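Local coordinates for acyl-CoA thioester hydrolase ybgC (Escherichia coli K-12, PDB 3GRH), which is a putative thioesterase, an outer-membrane lipoprotein of the pectinesterase family that neither binds pectin nor has pectinesterase activity, at residues A[94-99]-A[122-127]; A[159-164]-A[175-180]; A[189-194]-A[250-255]; A[194-197]-A[202-205]. All coordinates share one frame; numbering follows the deposited sequence.

Contact 1 (A[94-99]-A[122-127]); sequences AAVDAA and YVPAAP
Helix 92-100 meets the end of strand 115-123 through one side chain, Val-96, which reaches down onto Tyr-122, Val-123 and Pro-124. Walking along the helix, Ala-95 comes first; its methyl belongs to another interface and rests on Val-79 of strand 77-79. Val-96 follows, its CA 6.6 Å from the CA of Val-123, the nearest pair of CA atoms across the two segments. Its CG1 lies anti to the backbone N (chi1 168°), and that turn carries the methyl out from the helix and over the strand. There CG1 sits 3.7 Å from the carbonyl O of Tyr-122, a van der Waals approach to a polar atom. Beside this oxygen the same methyl meets apolar carbon: Val-96 CG1 is 4.2 Å from Val-123 CG1, the two branches touching at their ends, and 4.1 Å from CD of the Pro-124 ring. One methyl thus spans three consecutive residues where the strand runs out into loop. Asp-97 comes next, and its OD1 is hydrogen-bonded to NE2 of Gln-93, whose OE1 takes the backbone N-H of Tyr-122; the Gln-93 amide therefore links the helix to the strand beside the valine. The Tyr-122 side chain leads away from the helix, to stack on Tyr-167 and meet Trp-197 edge-to-face. A short helix laid through apolar side chains against the first coil, as here, is consistent with the N-terminal cap of the right-handed parallel beta-helix found in the pectinesterase family.

Contact 2 (A[159-164]-A[175-180]); sequences HDVNPR and YMYDSC
Val-161 and Tyr-177 bring the two backbones no closer than 8.7 Å between their CA atoms, a gap that the tyrosine ring spans. Helices 154-161 and 174-181 both belong to the elaborate connection between strands 142-146 and 196-198, which stands out from the parallel beta-helix. A chi1 of 177° points CG of Tyr-177 directly away from the backbone N, and the side chain extends from helix 174-181 to the C-terminal end of the other helix. Val-161, in the last turn there, runs alongside the ring, pointing the other way, and sets CG1 at the ring edge, near the ring plane, 3.7 Å from CE1 of Tyr-177. Asn-162, the first residue to leave helical geometry, lies roughly perpendicular to the tyrosine side chain, its amide plane turned 68° from the ring. Its CB lies 3.3 Å from the OH of Tyr-177, while ND2 hangs 3.6 Å from the CZ carbon of that ring. The other end of the amide, OD1, accepts from the backbone N of Tyr-167, which fixes how the group is turned. Tyr-167 and Trp-157 also bring their rings to Tyr-177 with planes close to parallel. A leucine in place of Tyr-177 would probably leave Val-161 and the Asn-162 methylene facing a gap, and the water that links Asn-162 to the phenol without its phenolic mate. The polar ends of the contact are joined by that water, which accepts from Asn-162 ND2 at 3.2 Å and lies 2.5 Å from Tyr-177 OH.

Contact 3 (A[189-194]-A[250-255]); sequences GVLCSA and FVTNSG
Close to the predicted catalytic centre of this pectinesterase-family beta-helix, the loop 189-194 lays Val-190 and Leu-191 against Phe-250 and Thr-252. The side chain of Phe-250 is about 7 Å from that of Asp-280, the predicted nucleophile, and about 10 Å from that of Arg-340, a substrate-binding residue by similarity. Leu-191 places CD2 over one face of the Phe-250 ring, 4.1 Å above its plane and offset toward the rim. Val-190 comes in nearly square to the same phenylalanine, with CG2 3.9 Å from CE1 of Phe-250; its chi1 of 59° sends CG2 out on the far side from the backbone N and puts CG1 in the crowded position between N and the carbonyl carbon. Leu-191 CD2 also touches the methyl CG2 of Thr-252 at 4.1 Å. The loop's short 3-10 turn is held by Val-190 O, which accepts from both N and OG of Ser-193. The other branch of Thr-252, OG1, closes an ST turn: Ser-254 N donates to it at 2.9 Å and 168°, and OG1 is also hydrogen-bonded to Asp-231 OD1. A valine in place of Thr-252 would probably keep the methyl contact but leave Ser-254 N without its acceptor and cost Asp-231 OD1 its bond to the hydroxyl. The threonine thus gives its methyl to the loop and its hydroxyl to the turn that follows the strand; the contact itself is apolar, its polar neighbours bonding within their own segments or to other parts of the chain.

Contact 4 (A[194-197]-A[202-205]); sequences AVFW and GLQL
Phe-196 reaches across the interior of the beta-helix to Leu-203 and Leu-205, so that two faces of a single coil meet inside it. The strands stand well apart, with 11.0 Å between the CA atoms of Phe-196 and Leu-205, and side chains alone bridge the distance. The first torsion of Phe-196 is extended (chi1 -165°, CG trans to N), which carries the ring away from strand 196-198 toward the leucines. Leu-205 comes from the opposite direction. Its CG lies anti to the carbonyl carbon, beside the backbone N (chi1 -60°), and the fork at the end of the chain offers both methyls to the phenylalanine. CD2 makes the nearer touch, 3.7 Å from CZ of Phe-196, at an oblique angle to the ring. CD1 stands 4.3 Å above one face of the Phe-196 ring, offset toward its rim. CD2 thus carries the contact, with CD1 lying farther off over the face. Leu-203, two residues earlier and just before strand 204-206, adds a lighter touch: its CD2 lies 4.3 Å from CE2 of Phe-196, also obliquely. All three side chains are buried, and the contact between them is purely hydrocarbon. Trp-197 points away, outside the coil, and gives its NE1 to Asp-231 OD2. Coils on either side continue the core: Phe-196 and Leu-203 rest on Val-123 of strand 115-123, while Phe-196 and Leu-205 both touch Leu-228 of strand 228-230. On the outer surface, helix 174-181 covers Trp-197 with Met-176, Ser-179 and Cys-180.

Contacts 1, 3 and 4 all reach one face of the beta-helix, and contact 2 lies against its outside. Contacts 1 and 4, with centres about 10 Å apart, join on neighbouring strands through Val-123 N and Trp-197 O (2.8 Å). Contact 2 reaches contact 1 where Tyr-175 OH lies 3.1 Å from Ala-125 N, a probable hydrogen bond. Its centre is about 14 Å from that of contact 3, to which the Cys-180–Cys-192 disulfide ties it, although the two SG atoms are modelled 3.0 Å apart, long for a closed bond. Contacts 3 and 4 share Ala-194; of the four, contact 3 alone approaches the predicted nucleophile, Asp-280.

Contact 1 (A[94-99]-A[122-127])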
loop_
_atom_site.group_PDB
_atom_site.type_symbol
_atom_site.label_atom_id
_atom_site.label_comp_id
_atom_site.label_asym_id
_atom_site.label_seq_id
_atom_site.Cartn_x
_atom_site.Cartn_y
_atom_site.Cartn_z
ATOM N N ALA A 94 -2.383 23.360 -1.600
ATOM C CA ALA A 94 -1.762 24.667 -1.481
ATOM C C ALA A 94 -0.633 24.693 -0.476
ATOM O O ALA A 94 0.385 25.414 -0.670
ATOM C CB ALA A 94 -2.841 25.687 -1.157
ATOM N N ALA A 95 -0.806 23.991 0.646
ATOM C CA ALA A 95 0.228 23.917 1.648
ATOM C C ALA A 95 1.391 23.099 1.144
ATOM O O ALA A 95 2.503 23.403 1.433
ATOM C CB ALA A 95 -0.316 23.274 2.965
ATOM N N VAL A 96 1.134 21.977 0.493
ATOM C CA VAL A 96 2.216 21.182 -0.129
ATOM C C VAL A 96 3.010 22.006 -1.096
ATOM O O VAL A 96 4.203 21.995 -1.070
ATOM C CB VAL A 96 1.673 19.924 -0.828
ATOM C CG1 VAL A 96 2.726 19.253 -1.725
ATOM C CG2 VAL A 96 1.104 18.933 0.201
ATOM N N ASP A 97 2.330 22.753 -1.990
ATOM C CA ASP A 97 3.001 23.654 -2.882
ATOM C C ASP A 97 3.842 24.674 -2.165
ATOM O O ASP A 97 4.961 24.880 -2.580
ATOM C CB ASP A 97 1.987 24.343 -3.776
ATOM C CG ASP A 97 1.291 23.428 -4.759
ATOM O OD1 ASP A 97 1.615 22.240 -4.850
ATOM O OD2 ASP A 97 0.377 23.910 -5.522
ATOM N N ALA A 98 3.354 25.238 -1.054
ATOM C CA ALA A 98 4.125 26.221 -0.355
ATOM C C ALA A 98 5.375 25.614 0.256
ATOM O O ALA A 98 6.375 26.322 0.420
ATOM C CB ALA A 98 3.302 26.904 0.753
ATOM N N ALA A 99 5.289 24.346 0.636
ATOM C CA ALA A 99 6.445 23.644 1.162
ATOM C C ALA A 99 7.465 23.389 0.065
ATOM O O ALA A 99 8.679 23.584 0.225
ATOM C CB ALA A 99 6.011 22.305 1.799
ATOM N N TYR A 122 -1.238 15.926 -4.523
ATOM C CA TYR A 122 -0.074 15.389 -5.246
ATOM C C TYR A 122 1.167 15.970 -4.586
ATOM O O TYR A 122 1.320 17.199 -4.447
ATOM C CB TYR A 122 -0.112 15.836 -6.664
ATOM C CG TYR A 122 -1.109 15.172 -7.592
ATOM C CD1 TYR A 122 -2.005 14.188 -7.144
ATOM C CD2 TYR A 122 -1.217 15.613 -8.875
ATOM C CE1 TYR A 122 -2.938 13.638 -7.976
ATOM C CE2 TYR A 122 -2.157 15.075 -9.686
ATOM C CZ TYR A 122 -2.957 14.079 -9.251
ATOM O OH TYR A 122 -3.904 13.506 -10.136
ATOM N N VAL A 123 2.040 15.074 -4.119
ATOM C CA VAL A 123 3.265 15.509 -3.400
ATOM C C VAL A 123 4.420 15.132 -4.298
ATOM O O VAL A 123 4.702 13.969 -4.486
ATOM C CB VAL A 123 3.444 14.842 -2.034
ATOM C CG1 VAL A 123 4.582 15.510 -1.241
ATOM C CG2 VAL A 123 2.161 15.001 -1.188
ATOM N N PRO A 124 5.096 16.099 -4.871
ATOM C CA PRO A 124 6.150 15.782 -5.842
ATOM C C PRO A 124 7.445 15.374 -5.231
ATOM O O PRO A 124 7.682 15.500 -4.027
ATOM C CB PRO A 124 6.278 17.114 -6.613
ATOM C CG PRO A 124 5.935 18.089 -5.633
ATOM C CD PRO A 124 4.820 17.551 -4.869
ATOM N N ALA A 125 8.256 14.751 -6.070
ATOM C CA ALA A 125 9.648 14.521 -5.704
ATOM C C ALA A 125 10.290 15.883 -5.398
ATOM O O ALA A 125 10.028 16.896 -6.057
ATOM C CB ALA A 125 10.361 13.785 -6.827
ATOM N N ALA A 126 11.095 15.894 -4.332
ATOM C CA ALA A 126 11.700 17.118 -3.840
ATOM C C ALA A 126 12.912 16.699 -3.058
ATOM O O ALA A 126 12.968 15.599 -2.595
ATOM C CB ALA A 126 10.741 17.807 -2.917
ATOM N N PRO A 127 13.852 17.604 -2.892
ATOM C CA PRO A 127 15.031 17.349 -2.078
ATOM C C PRO A 127 14.795 17.100 -0.609
ATOM O O PRO A 127 15.671 16.457 0.048
ATOM C CB PRO A 127 15.811 18.640 -2.212
ATOM C CG PRO A 127 14.878 19.663 -2.716
ATOM C CD PRO A 127 13.929 18.911 -3.564
#

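Contact 2 (A[159-164]-A[175-180])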
loop_
_atom_site.group_PDB
_atom_site.type_symbol
_atom_site.label_atom_id
_atom_site.label_comp_id
_atom_site.label_asym_id
_atom_site.label_seq_id
_atom_site.Cartn_x
_atom_site.Cartn_y
_atom_site.Cartn_z
ATOM N N HIS A 159 -11.826 17.533 -15.166
ATOM C CA HIS A 159 -12.795 18.373 -14.528
ATOM C C HIS A 159 -12.815 18.205 -13.022
ATOM O O HIS A 159 -12.724 19.188 -12.267
ATOM C CB HIS A 159 -14.183 18.150 -15.123
ATOM C CG HIS A 159 -15.177 19.087 -14.556
ATOM N ND1 HIS A 159 -15.231 20.408 -14.942
ATOM C CD2 HIS A 159 -16.125 18.931 -13.605
ATOM C CE1 HIS A 159 -16.168 21.028 -14.249
ATOM N NE2 HIS A 159 -16.742 20.151 -13.451
ATOM N N ASP A 160 -12.784 16.951 -12.591
ATOM C CA ASP A 160 -12.878 16.592 -11.175
ATOM C C ASP A 160 -11.625 16.868 -10.425
ATOM O O ASP A 160 -11.671 17.234 -9.233
ATOM C CB ASP A 160 -13.262 15.129 -11.043
ATOM C CG ASP A 160 -14.726 14.862 -11.401
ATOM O OD1 ASP A 160 -15.410 15.773 -11.936
ATOM O OD2 ASP A 160 -15.107 13.685 -11.272
ATOM N N VAL A 161 -10.461 16.648 -11.055
ATOM C CA VAL A 161 -9.135 16.831 -10.413
ATOM C C VAL A 161 -8.643 18.278 -10.423
ATOM O O VAL A 161 -8.044 18.729 -9.421
ATOM C CB VAL A 161 -8.111 15.934 -11.125
ATOM C CG1 VAL A 161 -6.700 16.213 -10.677
ATOM C CG2 VAL A 161 -8.457 14.461 -10.769
ATOM N N ASN A 162 -8.977 19.009 -11.482
ATOM C CA ASN A 162 -8.459 20.371 -11.680
ATOM C C ASN A 162 -9.411 21.466 -11.896
ATOM O O ASN A 162 -9.433 22.059 -12.961
ATOM C CB ASN A 162 -7.441 20.290 -12.784
ATOM C CG ASN A 162 -6.590 21.540 -12.893
ATOM O OD1 ASN A 162 -6.391 22.236 -11.917
ATOM N ND2 ASN A 162 -6.005 21.754 -14.062
ATOM N N PRO A 163 -10.179 21.809 -10.849
ATOM C CA PRO A 163 -10.959 23.018 -10.846
ATOM C C PRO A 163 -10.156 24.269 -10.532
ATOM O O PRO A 163 -9.270 24.241 -9.665
ATOM C CB PRO A 163 -12.026 22.728 -9.767
ATOM C CG PRO A 163 -11.914 21.271 -9.485
ATOM C CD PRO A 163 -10.438 21.015 -9.633
ATOM N N ARG A 164 -10.448 25.353 -11.244
ATOM C CA ARG A 164 -9.943 26.677 -10.906
ATOM C C ARG A 164 -8.418 26.800 -10.881
ATOM O O ARG A 164 -7.858 27.563 -10.096
ATOM C CB ARG A 164 -10.575 27.124 -9.576
ATOM C CG ARG A 164 -12.123 26.889 -9.546
ATOM C CD ARG A 164 -12.759 27.048 -8.148
ATOM N NE ARG A 164 -13.173 25.765 -7.548
ATOM C CZ ARG A 164 -12.390 24.953 -6.838
ATOM N NH1 ARG A 164 -11.110 25.245 -6.634
ATOM N NH2 ARG A 164 -12.884 23.821 -6.332
ATOM N N TYR A 175 4.146 18.194 -13.295
ATOM C CA TYR A 175 4.606 17.063 -14.075
ATOM C C TYR A 175 3.721 15.840 -13.813
ATOM O O TYR A 175 3.528 14.989 -14.702
ATOM C CB TYR A 175 6.075 16.798 -13.824
ATOM C CG TYR A 175 6.396 16.097 -12.546
ATOM C CD1 TYR A 175 6.528 14.723 -12.512
ATOM C CD2 TYR A 175 6.677 16.813 -11.402
ATOM C CE1 TYR A 175 6.782 14.075 -11.323
ATOM C CE2 TYR A 175 6.999 16.172 -10.191
ATOM C CZ TYR A 175 7.063 14.800 -10.150
ATOM O OH TYR A 175 7.356 14.187 -8.956
ATOM N N MET A 176 3.242 15.719 -12.571
ATOM C CA MET A 176 2.347 14.608 -12.143
ATOM C C MET A 176 0.984 14.719 -12.838
ATOM O O MET A 176 0.520 13.792 -13.522
ATOM C CB MET A 176 2.189 14.622 -10.629
ATOM C CG MET A 176 3.482 14.271 -9.941
ATOM S SD MET A 176 3.543 14.498 -8.157
ATOM C CE MET A 176 2.567 13.099 -7.628
ATOM N N TYR A 177 0.362 15.888 -12.729
ATOM C CA TYR A 177 -0.916 16.137 -13.330
ATOM C C TYR A 177 -0.826 15.974 -14.812
ATOM O O TYR A 177 -1.697 15.343 -15.400
ATOM C CB TYR A 177 -1.382 17.514 -12.984
ATOM C CG TYR A 177 -2.679 17.861 -13.631
ATOM C CD1 TYR A 177 -3.871 17.331 -13.107
ATOM C CD2 TYR A 177 -2.730 18.626 -14.766
ATOM C CE1 TYR A 177 -5.072 17.596 -13.708
ATOM C CE2 TYR A 177 -3.913 18.908 -15.343
ATOM C CZ TYR A 177 -5.084 18.404 -14.805
ATOM O OH TYR A 177 -6.274 18.735 -15.503
ATOM N N ASP A 178 0.214 16.529 -15.418
ATOM C CA ASP A 178 0.344 16.533 -16.901
ATOM C C ASP A 178 0.517 15.139 -17.474
ATOM O O ASP A 178 0.025 14.840 -18.542
ATOM C CB ASP A 178 1.524 17.387 -17.294
ATOM C CG ASP A 178 1.533 17.781 -18.736
ATOM O OD1 ASP A 178 0.466 17.968 -19.362
ATOM O OD2 ASP A 178 2.676 17.920 -19.209
ATOM N N SER A 179 1.169 14.256 -16.748
ATOM C CA SER A 179 1.303 12.861 -17.202
ATOM C C SER A 179 -0.021 12.127 -17.345
ATOM O O SER A 179 -0.161 11.169 -18.141
ATOM C CB SER A 179 2.244 12.047 -16.283
ATOM O OG SER A 179 1.695 11.793 -14.991
ATOM N N CYS A 180 -1.018 12.583 -16.624
ATOM C CA CYS A 180 -2.338 11.983 -16.695
ATOM C C CYS A 180 -3.239 12.742 -17.680
ATOM O O CYS A 180 -4.036 12.154 -18.398
ATOM C CB CYS A 180 -2.956 12.068 -15.340
ATOM S SG CYS A 180 -2.024 11.171 -14.045
HETATM O O HOH W 1 -6.656 20.641 -17.021
#

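Contact 3 (A[189-194]-A[250-255])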
loop_
_atom_site.group_PDB
_atom_site.type_symbol
_atom_site.label_atom_id
_atom_site.label_comp_id
_atom_site.label_asym_id
_atom_site.label_seq_id
_atom_site.Cartn_x
_atom_site.Cartn_y
_atom_site.Cartn_z
ATOM N N GLY A 189 -7.150 5.246 -16.481
ATOM C CA GLY A 189 -6.353 4.163 -15.907
ATOM C C GLY A 189 -6.079 4.201 -14.425
ATOM O O GLY A 189 -6.158 5.263 -13.813
ATOM N N VAL A 190 -5.723 3.056 -13.850
ATOM C CA VAL A 190 -5.530 2.962 -12.381
ATOM C C VAL A 190 -4.447 3.909 -11.914
ATOM O O VAL A 190 -4.553 4.508 -10.800
ATOM C CB VAL A 190 -5.239 1.507 -11.963
ATOM C CG1 VAL A 190 -4.003 0.966 -12.642
ATOM C CG2 VAL A 190 -5.132 1.324 -10.412
ATOM N N LEU A 191 -3.368 4.037 -12.675
ATOM C CA LEU A 191 -2.230 4.870 -12.259
ATOM C C LEU A 191 -2.535 6.384 -12.271
ATOM O O LEU A 191 -1.630 7.189 -11.976
ATOM C CB LEU A 191 -0.981 4.587 -13.128
ATOM C CG LEU A 191 -0.347 3.211 -12.884
ATOM C CD1 LEU A 191 1.018 3.139 -13.462
ATOM C CD2 LEU A 191 -0.221 2.884 -11.381
ATOM N N CYS A 192 -3.743 6.779 -12.628
ATOM C CA CYS A 192 -4.177 8.145 -12.507
ATOM C C CYS A 192 -5.360 8.281 -11.602
ATOM O O CYS A 192 -5.919 9.377 -11.483
ATOM C CB CYS A 192 -4.611 8.668 -13.840
ATOM S SG CYS A 192 -3.242 8.680 -15.056
ATOM N N SER A 193 -5.812 7.208 -10.976
ATOM C CA SER A 193 -7.049 7.286 -10.179
ATOM C C SER A 193 -6.805 7.636 -8.723
ATOM O O SER A 193 -7.716 7.660 -7.963
ATOM C CB SER A 193 -7.815 5.930 -10.218
ATOM O OG SER A 193 -7.067 4.930 -9.506
ATOM N N ALA A 194 -5.569 7.908 -8.331
ATOM C CA ALA A 194 -5.277 8.168 -6.921
ATOM C C ALA A 194 -5.757 9.483 -6.408
ATOM O O ALA A 194 -5.484 10.506 -7.061
ATOM C CB ALA A 194 -3.718 7.979 -6.605
ATOM N N PHE A 250 -1.717 1.672 -3.412
ATOM C CA PHE A 250 -0.929 1.270 -4.562
ATOM C C PHE A 250 0.479 1.787 -4.353
ATOM O O PHE A 250 0.671 2.973 -4.116
ATOM C CB PHE A 250 -1.504 1.873 -5.830
ATOM C CG PHE A 250 -1.292 1.012 -7.039
ATOM C CD1 PHE A 250 -2.347 0.352 -7.598
ATOM C CD2 PHE A 250 -0.031 0.714 -7.491
ATOM C CE1 PHE A 250 -2.169 -0.516 -8.684
ATOM C CE2 PHE A 250 0.184 -0.139 -8.568
ATOM C CZ PHE A 250 -0.877 -0.747 -9.175
ATOM N N VAL A 251 1.463 0.902 -4.362
ATOM C CA VAL A 251 2.812 1.380 -4.368
ATOM C C VAL A 251 3.421 1.145 -5.725
ATOM O O VAL A 251 3.095 0.199 -6.404
ATOM C CB VAL A 251 3.642 0.719 -3.363
ATOM C CG1 VAL A 251 3.119 1.154 -1.944
ATOM C CG2 VAL A 251 3.545 -0.771 -3.414
ATOM N N THR A 252 4.237 2.070 -6.181
ATOM C CA THR A 252 4.931 1.856 -7.400
ATOM C C THR A 252 6.355 2.340 -7.269
ATOM O O THR A 252 6.760 2.898 -6.238
ATOM C CB THR A 252 4.323 2.575 -8.641
ATOM O OG1 THR A 252 4.968 3.846 -8.810
ATOM C CG2 THR A 252 2.781 2.761 -8.654
ATOM N N ASN A 253 7.140 2.006 -8.258
ATOM C CA ASN A 253 8.519 2.370 -8.361
ATOM C C ASN A 253 8.735 3.352 -9.520
ATOM O O ASN A 253 9.817 3.497 -10.033
ATOM C CB ASN A 253 9.457 1.145 -8.487
ATOM C CG ASN A 253 9.338 0.432 -9.738
ATOM O OD1 ASN A 253 8.336 0.546 -10.413
ATOM N ND2 ASN A 253 10.323 -0.439 -10.016
ATOM N N SER A 254 7.694 4.027 -9.909
ATOM C CA SER A 254 7.741 4.992 -10.966
ATOM C C SER A 254 8.642 6.151 -10.654
ATOM O O SER A 254 8.773 6.614 -9.490
ATOM C CB SER A 254 6.314 5.539 -11.142
ATOM O OG SER A 254 6.253 6.539 -12.139
ATOM N N GLY A 255 9.225 6.681 -11.734
ATOM C CA GLY A 255 9.887 7.979 -11.703
ATOM C C GLY A 255 8.971 9.003 -12.324
ATOM O O GLY A 255 7.747 8.877 -12.271
#

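Contact 4 (A[194-197]-A[202-205])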
loop_
_atom_site.group_PDB
_atom_site.type_symbol
_atom_site.label_atom_id
_atom_site.label_comp_id
_atom_site.label_asym_id
_atom_site.label_seq_id
_atom_site.Cartn_x
_atom_site.Cartn_y
_atom_site.Cartn_z
ATOM N N ALA A 194 -5.569 7.908 -8.331
ATOM C CA ALA A 194 -5.277 8.168 -6.921
ATOM C C ALA A 194 -5.757 9.483 -6.408
ATOM O O ALA A 194 -5.484 10.506 -7.061
ATOM C CB ALA A 194 -3.718 7.979 -6.605
ATOM N N VAL A 195 -6.309 9.502 -5.202
ATOM C CA VAL A 195 -6.680 10.768 -4.529
ATOM C C VAL A 195 -5.417 11.440 -4.016
ATOM O O VAL A 195 -5.236 12.630 -4.148
ATOM C CB VAL A 195 -7.693 10.510 -3.374
ATOM C CG1 VAL A 195 -7.959 11.819 -2.614
ATOM C CG2 VAL A 195 -8.981 9.866 -3.938
ATOM N N PHE A 196 -4.575 10.671 -3.333
ATOM C CA PHE A 196 -3.337 11.143 -2.738
ATOM C C PHE A 196 -2.244 10.396 -3.460
ATOM O O PHE A 196 -2.185 9.179 -3.404
ATOM C CB PHE A 196 -3.321 10.826 -1.225
ATOM C CG PHE A 196 -2.325 11.536 -0.462
ATOM C CD1 PHE A 196 -2.683 12.546 0.446
ATOM C CD2 PHE A 196 -1.022 11.295 -0.633
ATOM C CE1 PHE A 196 -1.745 13.202 1.153
ATOM C CE2 PHE A 196 -0.025 12.044 0.080
ATOM C CZ PHE A 196 -0.443 12.984 0.965
ATOM N N TRP A 197 -1.379 11.134 -4.148
ATOM C CA TRP A 197 -0.262 10.536 -4.901
ATOM C C TRP A 197 0.989 11.263 -4.556
ATOM O O TRP A 197 1.102 12.449 -4.704
ATOM C CB TRP A 197 -0.525 10.689 -6.368
ATOM C CG TRP A 197 0.528 10.264 -7.315
ATOM C CD1 TRP A 197 1.612 9.485 -7.054
ATOM C CD2 TRP A 197 0.584 10.545 -8.732
ATOM N NE1 TRP A 197 2.350 9.321 -8.194
ATOM C CE2 TRP A 197 1.768 10.004 -9.212
ATOM C CE3 TRP A 197 -0.184 11.339 -9.586
ATOM C CZ2 TRP A 197 2.157 10.122 -10.534
ATOM C CZ3 TRP A 197 0.163 11.393 -10.893
ATOM C CH2 TRP A 197 1.318 10.828 -11.358
ATOM N N GLY A 202 10.880 10.105 1.576
ATOM C CA GLY A 202 10.741 10.662 2.894
ATOM C C GLY A 202 9.419 11.139 3.340
ATOM O O GLY A 202 9.353 11.661 4.457
ATOM N N LEU A 203 8.390 10.977 2.551
ATOM C CA LEU A 203 7.003 11.331 2.978
ATOM C C LEU A 203 6.686 10.636 4.268
ATOM O O LEU A 203 6.954 9.455 4.427
ATOM C CB LEU A 203 6.038 10.866 1.926
ATOM C CG LEU A 203 4.582 11.269 2.188
ATOM C CD1 LEU A 203 4.344 12.714 1.739
ATOM C CD2 LEU A 203 3.680 10.245 1.408
ATOM N N GLN A 204 6.069 11.381 5.194
ATOM C CA GLN A 204 5.538 10.839 6.413
ATOM C C GLN A 204 4.100 11.252 6.520
ATOM O O GLN A 204 3.796 12.408 6.325
ATOM C CB GLN A 204 6.310 11.422 7.565
ATOM C CG GLN A 204 7.713 10.900 7.626
ATOM C CD GLN A 204 8.522 11.479 8.774
ATOM O OE1 GLN A 204 8.187 12.473 9.437
ATOM N NE2 GLN A 204 9.676 10.857 9.005
ATOM N N LEU A 205 3.205 10.312 6.773
ATOM C CA LEU A 205 1.746 10.567 6.973
ATOM C C LEU A 205 1.339 10.013 8.323
ATOM O O LEU A 205 1.754 8.953 8.686
ATOM C CB LEU A 205 0.911 9.877 5.923
ATOM C CG LEU A 205 1.157 10.258 4.501
ATOM C CD1 LEU A 205 0.248 9.483 3.560
ATOM C CD2 LEU A 205 0.960 11.768 4.218
#